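Long-range contacts in inactive Zymogen C11 Protease (Parabacteroides distasonis, PDB 6MZO), which belongs to the clostripain family of cysteine peptidases and, once activated from its zymogen, probably cleaves peptide bonds in protein substrates: residues 48-52 and 63-67; 93-98 and 149-155; 115-120 and 161-167; 234-238 and 297-301; 253-257 and 281-285. One frame throughout, in Å; residues are numbered along the deposited sequence.

Contact 1. Residues 48-52 and 63-67; sequences GNLLI and LFQLK
Two extended strands, 49-52 and 63-67, run antiparallel (143° between directions), their axes approaching to 4.7 Å. Leu51 faces Gln65 as a non-hydrogen-bonded pair, CA to CA 4.5 Å. Ile52 and Phe64 form the next, hydrogen-bonded pair, Ile52 N to Phe64 O and Phe64 N to Ile52 O both 2.8 Å. Phe64 takes chi1 p (52°), which swings its ring toward strand 49-52, so that Ile52 CB sits over one face, 3.8 Å from the centroid, a CH-pi contact. Ile52 thus wedges between the Phe64 ring (Ile52 CB to Phe64 CE2 3.6 Å) and Leu66 (Ile52 CG1 to Leu66 CD1 4.0 Å). This beta hairpin belongs to the large mixed sheet of the protease; Leu50, Ile52 and Leu66 pack on helix 26-43. On the reverse face Leu51 CD1 reaches Leu63 CD1 (4.3 Å) and Gln65 CB (4.1 Å), beside helix 90-103. Gln65, fully extended, hydrogen-bonds Tyr104 through OE1, while a water links Gln65 NE2, Leu50 N and Leu66 O.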
# COMPACT_ATOMS: atom_id res chain seq x y z
N GLY A 48 -20.21 -11.01 -6.12
CA GLY A 48 -19.02 -10.47 -6.80
C GLY A 48 -18.09 -11.58 -7.36
O GLY A 48 -18.32 -12.78 -7.12
N ASN A 49 -17.02 -11.17 -8.08
CA ASN A 49 -16.06 -12.14 -8.63
C ASN A 49 -14.72 -11.98 -7.98
O ASN A 49 -14.27 -10.85 -7.85
CB ASN A 49 -15.89 -11.94 -10.13
CG ASN A 49 -17.18 -12.04 -10.86
OD1 ASN A 49 -17.84 -13.09 -10.82
ND2 ASN A 49 -17.60 -10.92 -11.53
N LEU A 50 -14.08 -13.08 -7.57
CA LEU A 50 -12.77 -12.98 -6.91
C LEU A 50 -11.75 -13.72 -7.82
O LEU A 50 -11.90 -14.93 -8.02
CB LEU A 50 -12.78 -13.62 -5.56
CG LEU A 50 -11.42 -13.51 -4.81
CD1 LEU A 50 -10.89 -12.05 -4.53
CD2 LEU A 50 -11.58 -14.30 -3.55
N LEU A 51 -10.74 -13.00 -8.31
CA LEU A 51 -9.70 -13.54 -9.16
C LEU A 51 -8.37 -13.38 -8.43
O LEU A 51 -8.14 -12.37 -7.75
CB LEU A 51 -9.65 -12.76 -10.46
CG LEU A 51 -10.70 -13.12 -11.54
CD1 LEU A 51 -10.30 -14.51 -12.09
CD2 LEU A 51 -12.13 -13.11 -11.08
N ILE A 52 -7.52 -14.41 -8.54
CA ILE A 52 -6.17 -14.42 -7.89
C ILE A 52 -5.12 -14.69 -8.93
O ILE A 52 -5.32 -15.57 -9.81
CB ILE A 52 -6.05 -15.56 -6.86
CG1 ILE A 52 -7.30 -15.69 -6.00
CG2 ILE A 52 -4.80 -15.42 -5.98
CD1 ILE A 52 -7.54 -14.51 -5.01
N LEU A 63 -3.58 -17.50 -13.26
CA LEU A 63 -4.74 -16.69 -12.90
C LEU A 63 -5.88 -17.64 -12.63
O LEU A 63 -6.18 -18.51 -13.48
CB LEU A 63 -5.06 -15.72 -14.06
CG LEU A 63 -6.29 -14.85 -13.93
CD1 LEU A 63 -6.09 -13.86 -12.79
CD2 LEU A 63 -6.51 -14.12 -15.26
N PHE A 64 -6.52 -17.53 -11.45
CA PHE A 64 -7.61 -18.48 -11.16
C PHE A 64 -8.70 -17.75 -10.39
O PHE A 64 -8.47 -16.76 -9.73
CB PHE A 64 -7.13 -19.71 -10.36
CG PHE A 64 -6.31 -19.39 -9.07
CD1 PHE A 64 -4.94 -19.20 -9.16
CD2 PHE A 64 -6.95 -19.36 -7.83
CE1 PHE A 64 -4.16 -18.95 -8.00
CE2 PHE A 64 -6.20 -19.11 -6.65
CZ PHE A 64 -4.80 -18.92 -6.74
N GLN A 65 -9.89 -18.27 -10.51
CA GLN A 65 -11.05 -17.77 -9.78
C GLN A 65 -11.25 -18.64 -8.54
O GLN A 65 -11.01 -19.89 -8.54
CB GLN A 65 -12.27 -17.80 -10.73
CG GLN A 65 -13.55 -17.37 -9.95
CD GLN A 65 -14.79 -17.31 -10.86
OE1 GLN A 65 -14.86 -17.97 -11.95
NE2 GLN A 65 -15.78 -16.54 -10.42
N LEU A 66 -11.70 -18.01 -7.46
CA LEU A 66 -12.15 -18.77 -6.30
C LEU A 66 -13.60 -18.46 -6.16
O LEU A 66 -13.96 -17.27 -6.11
CB LEU A 66 -11.46 -18.34 -5.03
CG LEU A 66 -9.99 -18.70 -4.98
CD1 LEU A 66 -9.34 -18.16 -3.67
CD2 LEU A 66 -9.76 -20.25 -5.09
N LYS A 67 -14.43 -19.47 -6.05
CA LYS A 67 -15.82 -19.20 -5.84
C LYS A 67 -16.44 -20.18 -4.87
O LYS A 67 -15.86 -21.17 -4.57
CB LYS A 67 -16.56 -19.20 -7.16
CG LYS A 67 -16.65 -20.57 -7.75
CD LYS A 67 -17.15 -20.53 -9.19
CE LYS A 67 -18.35 -19.67 -9.37
NZ LYS A 67 -18.85 -19.70 -10.76
O HOH W 1 -15.47 -15.60 -7.67

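Contact 2. Residues 93-98 and 149-155; sequences LTQIID and ALSKYHF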
# COMPACT_ATOMS: atom_id res chain seq x y z
N LEU A 93 1.24 -7.03 -14.82
CA LEU A 93 0.12 -6.63 -14.01
C LEU A 93 -1.02 -6.09 -14.87
O LEU A 93 -2.16 -6.52 -14.69
CB LEU A 93 0.59 -5.60 -12.96
CG LEU A 93 -0.50 -4.92 -12.14
CD1 LEU A 93 -1.40 -5.90 -11.37
CD2 LEU A 93 0.17 -3.96 -11.15
N THR A 94 -0.74 -5.22 -15.84
CA THR A 94 -1.89 -4.66 -16.57
C THR A 94 -2.44 -5.67 -17.60
O THR A 94 -3.62 -5.64 -17.91
CB THR A 94 -1.56 -3.34 -17.25
OG1 THR A 94 -0.55 -3.53 -18.25
CG2 THR A 94 -1.05 -2.31 -16.18
N GLN A 95 -1.60 -6.60 -18.03
CA GLN A 95 -2.06 -7.73 -18.87
C GLN A 95 -3.13 -8.56 -18.11
O GLN A 95 -4.20 -8.88 -18.66
CB GLN A 95 -0.91 -8.64 -19.24
CG GLN A 95 -1.39 -9.87 -19.99
CD GLN A 95 -0.27 -10.84 -20.29
OE1 GLN A 95 0.91 -10.44 -20.34
NE2 GLN A 95 -0.62 -12.12 -20.48
N ILE A 96 -2.85 -8.85 -16.84
CA ILE A 96 -3.73 -9.63 -16.00
C ILE A 96 -5.00 -8.82 -15.66
O ILE A 96 -6.11 -9.36 -15.72
CB ILE A 96 -3.03 -10.05 -14.68
CG1 ILE A 96 -1.81 -10.96 -14.98
CG2 ILE A 96 -4.03 -10.73 -13.75
CD1 ILE A 96 -2.12 -12.27 -15.81
N ILE A 97 -4.82 -7.54 -15.33
CA ILE A 97 -6.00 -6.71 -15.02
C ILE A 97 -6.90 -6.67 -16.27
O ILE A 97 -8.16 -6.78 -16.18
CB ILE A 97 -5.59 -5.28 -14.60
CG1 ILE A 97 -4.97 -5.30 -13.24
CG2 ILE A 97 -6.83 -4.36 -14.59
CD1 ILE A 97 -4.23 -4.01 -12.97
N ASP A 98 -6.31 -6.48 -17.46
CA ASP A 98 -7.13 -6.43 -18.65
C ASP A 98 -7.91 -7.70 -18.83
O ASP A 98 -9.10 -7.67 -19.21
CB ASP A 98 -6.27 -6.18 -19.91
CG ASP A 98 -5.71 -4.79 -19.96
OD1 ASP A 98 -6.21 -3.89 -19.27
OD2 ASP A 98 -4.74 -4.56 -20.71
N ALA A 149 1.31 2.78 -14.92
CA ALA A 149 0.69 1.59 -15.48
C ALA A 149 -0.78 1.52 -15.08
O ALA A 149 -1.62 1.17 -15.93
CB ALA A 149 1.41 0.35 -15.02
N LEU A 150 -1.09 1.92 -13.85
CA LEU A 150 -2.48 1.79 -13.34
C LEU A 150 -3.31 3.03 -13.65
O LEU A 150 -4.53 3.01 -13.49
CB LEU A 150 -2.48 1.51 -11.81
CG LEU A 150 -1.85 0.19 -11.36
CD1 LEU A 150 -2.06 -0.05 -9.82
CD2 LEU A 150 -2.48 -0.92 -12.22
N SER A 151 -2.68 4.08 -14.20
CA SER A 151 -3.44 5.32 -14.40
C SER A 151 -4.62 5.16 -15.39
O SER A 151 -5.56 5.94 -15.31
CB SER A 151 -2.52 6.46 -14.85
OG SER A 151 -2.12 6.22 -16.19
N LYS A 152 -4.59 4.15 -16.27
CA LYS A 152 -5.68 3.88 -17.21
C LYS A 152 -6.91 3.18 -16.63
O LYS A 152 -7.90 2.91 -17.35
CB LYS A 152 -5.17 3.02 -18.37
CG LYS A 152 -4.63 1.63 -17.94
CD LYS A 152 -3.99 0.86 -19.15
CE LYS A 152 -2.70 0.12 -18.74
NZ LYS A 152 -1.49 1.03 -18.60
N TYR A 153 -6.83 2.81 -15.36
CA TYR A 153 -7.96 2.14 -14.68
C TYR A 153 -8.67 3.01 -13.69
O TYR A 153 -8.20 4.06 -13.30
CB TYR A 153 -7.49 0.89 -13.93
CG TYR A 153 -6.76 -0.06 -14.83
CD1 TYR A 153 -7.43 -0.75 -15.82
CD2 TYR A 153 -5.40 -0.30 -14.64
CE1 TYR A 153 -6.76 -1.62 -16.67
CE2 TYR A 153 -4.72 -1.17 -15.47
CZ TYR A 153 -5.40 -1.83 -16.48
OH TYR A 153 -4.71 -2.69 -17.30
N HIS A 154 -9.84 2.53 -13.23
CA HIS A 154 -10.37 3.15 -12.05
C HIS A 154 -10.85 2.11 -11.07
O HIS A 154 -11.80 1.36 -11.34
CB HIS A 154 -11.52 4.10 -12.31
CG HIS A 154 -11.79 4.96 -11.12
ND1 HIS A 154 -11.06 6.10 -10.85
CD2 HIS A 154 -12.60 4.78 -10.05
CE1 HIS A 154 -11.46 6.62 -9.70
NE2 HIS A 154 -12.41 5.84 -9.21
N PHE A 155 -10.18 2.08 -9.93
CA PHE A 155 -10.56 1.11 -8.92
C PHE A 155 -11.29 1.77 -7.79
O PHE A 155 -11.00 2.90 -7.46
CB PHE A 155 -9.29 0.46 -8.32
CG PHE A 155 -8.52 -0.31 -9.33
CD1 PHE A 155 -8.97 -1.55 -9.71
CD2 PHE A 155 -7.36 0.22 -9.88
CE1 PHE A 155 -8.29 -2.31 -10.69
CE2 PHE A 155 -6.68 -0.52 -10.83
CZ PHE A 155 -7.15 -1.78 -11.24
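Tyr153, Ile97 and Thr94 carry this contact. Tyr153 closes a type I turn from Leu150 and lays its ring against the helix, where Ile97 CG2 stands over one face, 3.6 Å from the centroid and 22° off the normal, a CH-pi contact. The phenol reaches past Ile97 to the helix surface, and its OH donates a 2.8 Å hydrogen bond to Asp98 OD1. The other branch of Ile97 turns inward: CD1 meets Leu150 CD2 at 3.6 Å and the edge of the Phe155 ring, at CZ, at 4.1 Å. One turn earlier, Thr94 presents CG2 to Ala149 CB (3.8 Å) and to Lys152 CE (3.9 Å). Lys152 folds back so that NZ bonds Ala149 O at 2.7 Å, drawing its aliphatic chain alongside Thr94. Leu93 and Leu150 also rest on strand 109-115, so the helices 90-103 and 143-150 sit on the same sheet face. Residues 149-155 lead from helix 143-150 into strand 155-162, completing a beta-alpha-beta crossover from strand 109-115, as in the alpha/beta fold of clan CD peptidases.

Contact 3. Residues 115-120 and 161-167; sequences SHGTGW and DACYMSC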
# COMPACT_ATOMS: atom_id res chain seq x y z
N SER A 115 3.06 -7.62 -1.98
CA SER A 115 4.49 -7.57 -2.35
C SER A 115 5.21 -7.18 -1.08
O SER A 115 5.17 -6.02 -0.71
CB SER A 115 4.72 -6.51 -3.43
OG SER A 115 6.08 -6.50 -3.90
N HIS A 116 5.82 -8.12 -0.38
CA HIS A 116 6.63 -7.74 0.76
C HIS A 116 8.14 -7.64 0.43
O HIS A 116 8.75 -8.59 -0.03
CB HIS A 116 6.38 -8.72 1.89
CG HIS A 116 4.97 -8.67 2.40
ND1 HIS A 116 4.58 -9.24 3.60
CD2 HIS A 116 3.85 -8.13 1.86
CE1 HIS A 116 3.29 -9.04 3.78
NE2 HIS A 116 2.82 -8.35 2.75
N GLY A 117 8.68 -6.45 0.68
CA GLY A 117 10.00 -6.02 0.23
C GLY A 117 10.21 -4.59 0.69
O GLY A 117 9.90 -4.25 1.83
N THR A 118 10.71 -3.73 -0.20
CA THR A 118 11.01 -2.34 0.17
C THR A 118 9.91 -1.36 -0.24
O THR A 118 10.11 -0.14 -0.22
CB THR A 118 12.34 -1.85 -0.47
OG1 THR A 118 12.21 -1.82 -1.90
CG2 THR A 118 13.49 -2.77 -0.05
N GLY A 119 8.77 -1.89 -0.64
CA GLY A 119 7.66 -1.04 -1.05
C GLY A 119 8.01 -0.16 -2.24
O GLY A 119 8.54 -0.61 -3.26
N TRP A 120 7.74 1.13 -2.11
CA TRP A 120 7.90 2.02 -3.22
C TRP A 120 9.31 2.62 -3.40
O TRP A 120 9.53 3.38 -4.37
CB TRP A 120 6.93 3.16 -3.09
CG TRP A 120 7.09 3.88 -1.84
CD1 TRP A 120 6.67 3.49 -0.60
CD2 TRP A 120 7.63 5.19 -1.70
NE1 TRP A 120 6.95 4.47 0.32
CE2 TRP A 120 7.52 5.54 -0.34
CE3 TRP A 120 8.20 6.11 -2.60
CZ2 TRP A 120 7.95 6.76 0.14
CZ3 TRP A 120 8.63 7.33 -2.11
CH2 TRP A 120 8.53 7.64 -0.75
N ASP A 161 -0.81 -4.59 0.21
CA ASP A 161 -0.34 -5.49 1.25
C ASP A 161 1.16 -5.57 1.08
O ASP A 161 1.70 -6.47 0.44
CB ASP A 161 -1.09 -6.87 1.15
CG ASP A 161 -0.82 -7.75 2.37
OD1 ASP A 161 0.20 -7.54 3.09
OD2 ASP A 161 -1.52 -8.72 2.56
N ALA A 162 1.84 -4.55 1.65
CA ALA A 162 3.22 -4.24 1.29
C ALA A 162 3.74 -3.28 2.37
O ALA A 162 2.95 -2.75 3.13
CB ALA A 162 3.31 -3.57 -0.11
N CYS A 163 5.04 -3.16 2.42
CA CYS A 163 5.58 -2.18 3.36
C CYS A 163 5.59 -0.76 2.84
O CYS A 163 5.91 -0.47 1.68
CB CYS A 163 7.02 -2.56 3.77
SG CYS A 163 7.14 -4.23 4.44
N TYR A 164 5.33 0.15 3.80
CA TYR A 164 5.56 1.59 3.68
C TYR A 164 4.71 2.29 2.64
O TYR A 164 5.05 3.40 2.22
CB TYR A 164 7.04 1.86 3.40
CG TYR A 164 7.97 1.29 4.44
CD1 TYR A 164 7.82 1.63 5.80
CD2 TYR A 164 8.95 0.40 4.09
CE1 TYR A 164 8.70 1.13 6.72
CE2 TYR A 164 9.86 -0.12 5.02
CZ TYR A 164 9.72 0.24 6.36
OH TYR A 164 10.58 -0.25 7.30
N MET A 165 3.59 1.70 2.24
CA MET A 165 2.89 2.31 1.12
C MET A 165 2.00 3.42 1.51
O MET A 165 1.57 4.20 0.67
CB MET A 165 2.08 1.24 0.30
CG MET A 165 3.00 0.21 -0.34
SD MET A 165 4.22 0.85 -1.52
CE MET A 165 3.12 1.11 -2.96
N SER A 166 1.61 3.49 2.79
CA SER A 166 0.83 4.67 3.24
C SER A 166 1.77 5.81 3.47
O SER A 166 2.22 6.05 4.62
CB SER A 166 0.08 4.39 4.57
OG SER A 166 -1.02 3.52 4.29
N CYS A 167 2.07 6.55 2.42
CA CYS A 167 2.84 7.77 2.51
C CYS A 167 2.25 8.75 1.53
O CYS A 167 1.51 8.35 0.64
CB CYS A 167 4.29 7.56 2.17
SG CYS A 167 4.53 6.89 0.48
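Residues 115-120 and 161-167 leave the ends of neighbouring parallel strands and continue as loops that keep close company. Ser115 N donates to Asp161 O at 3.0 Å, and Ala162 CA lies 3.3 Å from Ser115 O. Farther on, Gly119 adopts positive phi (60°) and brings its CA to 3.3 Å from Cys163 O; a CB here would collide with that oxygen. Tyr164 also has positive phi (65°) as its chain turns. His116 NE2 hydrogen-bonds Asp161 OD1 at 2.8 Å, while Asp161 OD2 is held by Tyr195 and the backbone of Phe193. The sequences His116-Gly117 and Ala162-Cys163 match the motifs that, in clan CD peptidases, supply the histidine and cysteine of the catalytic dyad, and their placement after adjacent strands is consistent with that role. His116 ND1 and Cys163 SG are 5.7 Å apart. Beyond them, Trp120 NE1 makes a weak hydrogen bond to Tyr164 O (2.9 Å). Met165 SD lies at the indole edge, 3.7 Å from Trp120 CD1, and Cys167 SG is 3.4 Å from Trp120 CE2.

Contact 4. Residues 234-238 and 297-301; sequences ELDEL and SMEKA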
# COMPACT_ATOMS: atom_id res chain seq x y z
N GLU A 234 -9.21 13.89 -1.86
CA GLU A 234 -8.80 14.92 -0.90
C GLU A 234 -7.30 15.19 -1.07
O GLU A 234 -6.76 16.12 -0.51
CB GLU A 234 -9.06 14.49 0.53
CG GLU A 234 -10.52 14.14 0.77
CD GLU A 234 -11.44 15.36 0.88
OE1 GLU A 234 -10.95 16.51 0.84
OE2 GLU A 234 -12.66 15.11 1.09
N LEU A 235 -6.68 14.38 -1.93
CA LEU A 235 -5.20 14.52 -2.03
C LEU A 235 -4.76 15.76 -2.76
O LEU A 235 -3.68 16.31 -2.42
CB LEU A 235 -4.62 13.25 -2.66
CG LEU A 235 -4.05 12.28 -1.66
CD1 LEU A 235 -2.68 12.89 -1.09
CD2 LEU A 235 -4.94 11.97 -0.51
N ASP A 236 -5.54 16.25 -3.72
CA ASP A 236 -5.11 17.52 -4.32
C ASP A 236 -5.06 18.66 -3.30
O ASP A 236 -4.07 19.46 -3.27
CB ASP A 236 -6.04 17.91 -5.47
CG ASP A 236 -5.83 17.06 -6.70
OD1 ASP A 236 -4.70 16.77 -7.05
OD2 ASP A 236 -6.85 16.68 -7.33
N GLU A 237 -6.05 18.69 -2.41
CA GLU A 237 -6.06 19.73 -1.41
C GLU A 237 -4.88 19.54 -0.46
O GLU A 237 -4.22 20.51 -0.05
CB GLU A 237 -7.38 19.72 -0.65
CG GLU A 237 -7.39 20.78 0.44
CD GLU A 237 -8.60 20.71 1.32
OE1 GLU A 237 -9.71 20.46 0.79
OE2 GLU A 237 -8.45 20.88 2.55
N LEU A 238 -4.58 18.29 -0.11
CA LEU A 238 -3.49 18.05 0.85
C LEU A 238 -2.18 18.56 0.21
O LEU A 238 -1.34 19.19 0.87
CB LEU A 238 -3.43 16.55 1.23
CG LEU A 238 -2.31 16.17 2.22
CD1 LEU A 238 -2.42 16.94 3.53
CD2 LEU A 238 -2.45 14.71 2.45
N SER A 297 -6.39 19.48 6.52
CA SER A 297 -6.38 18.74 5.26
C SER A 297 -6.17 17.25 5.53
O SER A 297 -6.82 16.41 4.87
CB SER A 297 -5.31 19.27 4.30
OG SER A 297 -5.71 20.59 3.87
N MET A 298 -5.29 16.94 6.48
CA MET A 298 -5.03 15.56 6.89
C MET A 298 -6.30 14.95 7.44
O MET A 298 -6.58 13.77 7.18
CB MET A 298 -3.94 15.47 7.95
CG MET A 298 -2.48 15.71 7.40
SD MET A 298 -1.97 14.29 6.38
CE MET A 298 -1.46 13.18 7.75
N GLU A 299 -7.07 15.69 8.25
CA GLU A 299 -8.33 15.14 8.78
C GLU A 299 -9.26 14.69 7.65
O GLU A 299 -10.02 13.73 7.82
CB GLU A 299 -9.08 16.17 9.63
CG GLU A 299 -8.39 16.47 10.95
CD GLU A 299 -9.06 17.63 11.71
OE1 GLU A 299 -10.29 17.76 11.62
OE2 GLU A 299 -8.35 18.41 12.39
N LYS A 300 -9.22 15.42 6.52
CA LYS A 300 -10.09 15.03 5.41
C LYS A 300 -9.52 13.85 4.59
O LYS A 300 -10.33 12.99 4.11
CB LYS A 300 -10.34 16.21 4.46
CG LYS A 300 -11.23 17.27 5.04
CD LYS A 300 -11.02 18.60 4.35
CE LYS A 300 -11.67 18.69 3.00
NZ LYS A 300 -11.68 20.12 2.54
N ALA A 301 -8.21 13.85 4.39
CA ALA A 301 -7.52 12.88 3.52
C ALA A 301 -7.30 11.54 4.17
O ALA A 301 -7.50 10.50 3.51
CB ALA A 301 -6.19 13.42 3.06
O HOH W 2 -7.35 17.47 2.15
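Ser297 opens residues 297-301 opposite Leu238, their CA atoms 5.3 Å apart, and the register then runs backward along 234-238 until Ala301 lies 5.0 Å, CA to CA, from Glu234. The Ser297 CB meets Leu238 CD1 at 3.8 Å. Its OG is hydrogen-bonded with Thr241, and Glu237 OE2, 3.1 Å from Ser297 OG, is another possible partner. A water donates to both Ser297 O and Glu234 O, each at 3.0 Å, bridging the backbones where they do not meet directly. Met298 points its CA-to-CB bond away, yet its SD still touches Leu238 CD1 at 3.9 Å. The helices joined here flank the last two strands of the large sheet: helix 235-246 follows strand 226-231, while helix 288-301 runs into the antiparallel neighbour of that strand, 302-307. On the outer side Lys300 NZ forms a salt bridge with Glu237 OE1 at 2.7 Å. Glu234 OE1 approaches Lys300 CE to 3.2 Å but is 4.1 Å from Lys300 NZ, too far for a second bridge; Glu234 OE2 pairs instead with Lys231. Ala301, whose CB has Leu238 CD2 at 4.0 Å and Leu235 CD2 at 4.1 Å, places its CA 3.7 Å from Glu234 CB.

Contact 5. Residues 253-257 and 281-285; sequences DLFAV and YVSRL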
# COMPACT_ATOMS: atom_id res chain seq x y z
N ASP A 253 17.55 24.88 4.16
CA ASP A 253 16.41 24.84 5.12
C ASP A 253 15.95 23.40 5.45
O ASP A 253 15.66 23.07 6.59
CB ASP A 253 15.20 25.60 4.57
CG ASP A 253 15.44 27.08 4.33
OD1 ASP A 253 16.34 27.70 4.98
OD2 ASP A 253 14.70 27.65 3.50
N LEU A 254 15.82 22.56 4.43
CA LEU A 254 15.36 21.20 4.63
C LEU A 254 16.36 20.39 5.46
O LEU A 254 16.00 19.62 6.36
CB LEU A 254 15.10 20.52 3.28
CG LEU A 254 14.05 21.27 2.50
CD1 LEU A 254 14.03 20.67 1.05
CD2 LEU A 254 12.64 21.10 3.09
N PHE A 255 17.62 20.61 5.14
CA PHE A 255 18.67 19.81 5.75
C PHE A 255 18.86 20.19 7.21
O PHE A 255 19.44 19.43 7.99
CB PHE A 255 19.99 19.99 4.99
CG PHE A 255 19.99 19.39 3.57
CD1 PHE A 255 18.99 18.52 3.15
CD2 PHE A 255 21.00 19.72 2.70
CE1 PHE A 255 19.03 18.01 1.88
CE2 PHE A 255 21.07 19.20 1.42
CZ PHE A 255 20.07 18.33 1.00
N ALA A 256 18.40 21.37 7.58
CA ALA A 256 18.46 21.79 8.98
C ALA A 256 17.46 21.06 9.90
O ALA A 256 17.59 21.10 11.15
CB ALA A 256 18.26 23.34 9.07
N VAL A 257 16.48 20.36 9.35
CA VAL A 257 15.59 19.59 10.19
C VAL A 257 16.31 18.39 10.78
O VAL A 257 16.84 17.56 10.03
CB VAL A 257 14.38 19.07 9.40
CG1 VAL A 257 13.53 18.14 10.28
CG2 VAL A 257 13.61 20.22 8.73
N TYR A 281 7.17 15.65 10.72
CA TYR A 281 8.07 16.37 9.83
C TYR A 281 7.53 17.75 9.50
O TYR A 281 8.19 18.72 9.64
CB TYR A 281 8.28 15.59 8.55
CG TYR A 281 9.18 16.24 7.54
CD1 TYR A 281 10.38 16.77 7.92
CD2 TYR A 281 8.84 16.29 6.22
CE1 TYR A 281 11.21 17.36 7.00
CE2 TYR A 281 9.66 16.86 5.29
CZ TYR A 281 10.85 17.39 5.70
OH TYR A 281 11.66 17.97 4.79
N VAL A 282 6.30 17.80 9.04
CA VAL A 282 5.69 19.08 8.69
C VAL A 282 5.68 20.05 9.87
O VAL A 282 5.95 21.26 9.71
CB VAL A 282 4.19 18.86 8.12
CG1 VAL A 282 3.42 20.16 8.15
CG2 VAL A 282 4.26 18.30 6.72
N SER A 283 5.48 19.53 11.09
CA SER A 283 5.48 20.40 12.27
C SER A 283 6.84 21.12 12.50
O SER A 283 6.90 22.16 13.16
CB SER A 283 5.07 19.60 13.54
OG SER A 283 6.21 18.87 14.02
N ARG A 284 7.92 20.60 11.91
CA ARG A 284 9.25 21.22 12.01
C ARG A 284 9.49 22.35 11.04
O ARG A 284 10.43 23.13 11.20
CB ARG A 284 10.38 20.20 11.76
CG ARG A 284 10.31 18.92 12.55
CD ARG A 284 10.07 19.20 13.96
NE ARG A 284 9.64 18.00 14.68
CZ ARG A 284 10.23 17.54 15.79
NH1 ARG A 284 11.30 18.20 16.31
NH2 ARG A 284 9.76 16.44 16.37
N LEU A 285 8.65 22.46 10.04
CA LEU A 285 8.84 23.42 8.95
C LEU A 285 7.71 24.43 8.87
O LEU A 285 7.94 25.59 8.49
CB LEU A 285 8.94 22.69 7.62
CG LEU A 285 10.25 21.89 7.42
CD1 LEU A 285 10.12 21.05 6.17
CD2 LEU A 285 11.44 22.86 7.25
O HOH W 3 14.32 17.68 5.57
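Asp253 enters the contact through its backbone, with O 4.3 Å from Leu285 CD2, while its carboxylate bonds the backbone of Thr250. Leu254 sends CD2 into the gap, 3.7 Å from Tyr281 OH and 4.0 Å from Leu285 CD1. Its carbonyl is tied to the same tyrosine through a water that donates to Leu254 O (2.7 Å) and accepts from Tyr281 OH (2.8 Å). The chain then leaves helix 251-255, with Val257 N bonded to Leu254 O at 3.1 Å; the CA-to-CB bond of Val257 points toward residues 281-285. Val257 is most deeply engaged: CG2 lies 3.7 Å from Leu285 CD2, and CG1 touches Arg284 CG at 4.0 Å and the ring edge of Tyr281, at CE1, at 4.1 Å. The Arg284 guanidinium leads away to a salt bridge with Asp280. With no direct hydrogen bond between the segments, the joint rests on apolar packing of Leu254 and Val257 against Leu285, the Tyr281 ring and the Arg284 methylenes, with a single water as polar link.

From the N terminus, contact 1 closes first, a beta hairpin near one edge of the large sheet, inside strand 72-80. It is finished before contact 2 opens, yet the two touch, Leu63 CD1 lying 3.9 Å from Ile96 CG2 on helix 90-103. Contact 2 then crosses contact 3: residues 115-120 fall inside the loop closed by contact 2, and 161-167 beyond it, so the helix layer and the putative dyad loops at the middle of the sheet are interlaced. Contact 4 closes a long loop beside the last strands, and contact 5 is nested inside it, the two centres about 20 Å apart. Contacts 1 and 5, with centres about 47 Å apart, lie on opposite sides of the chain's centre.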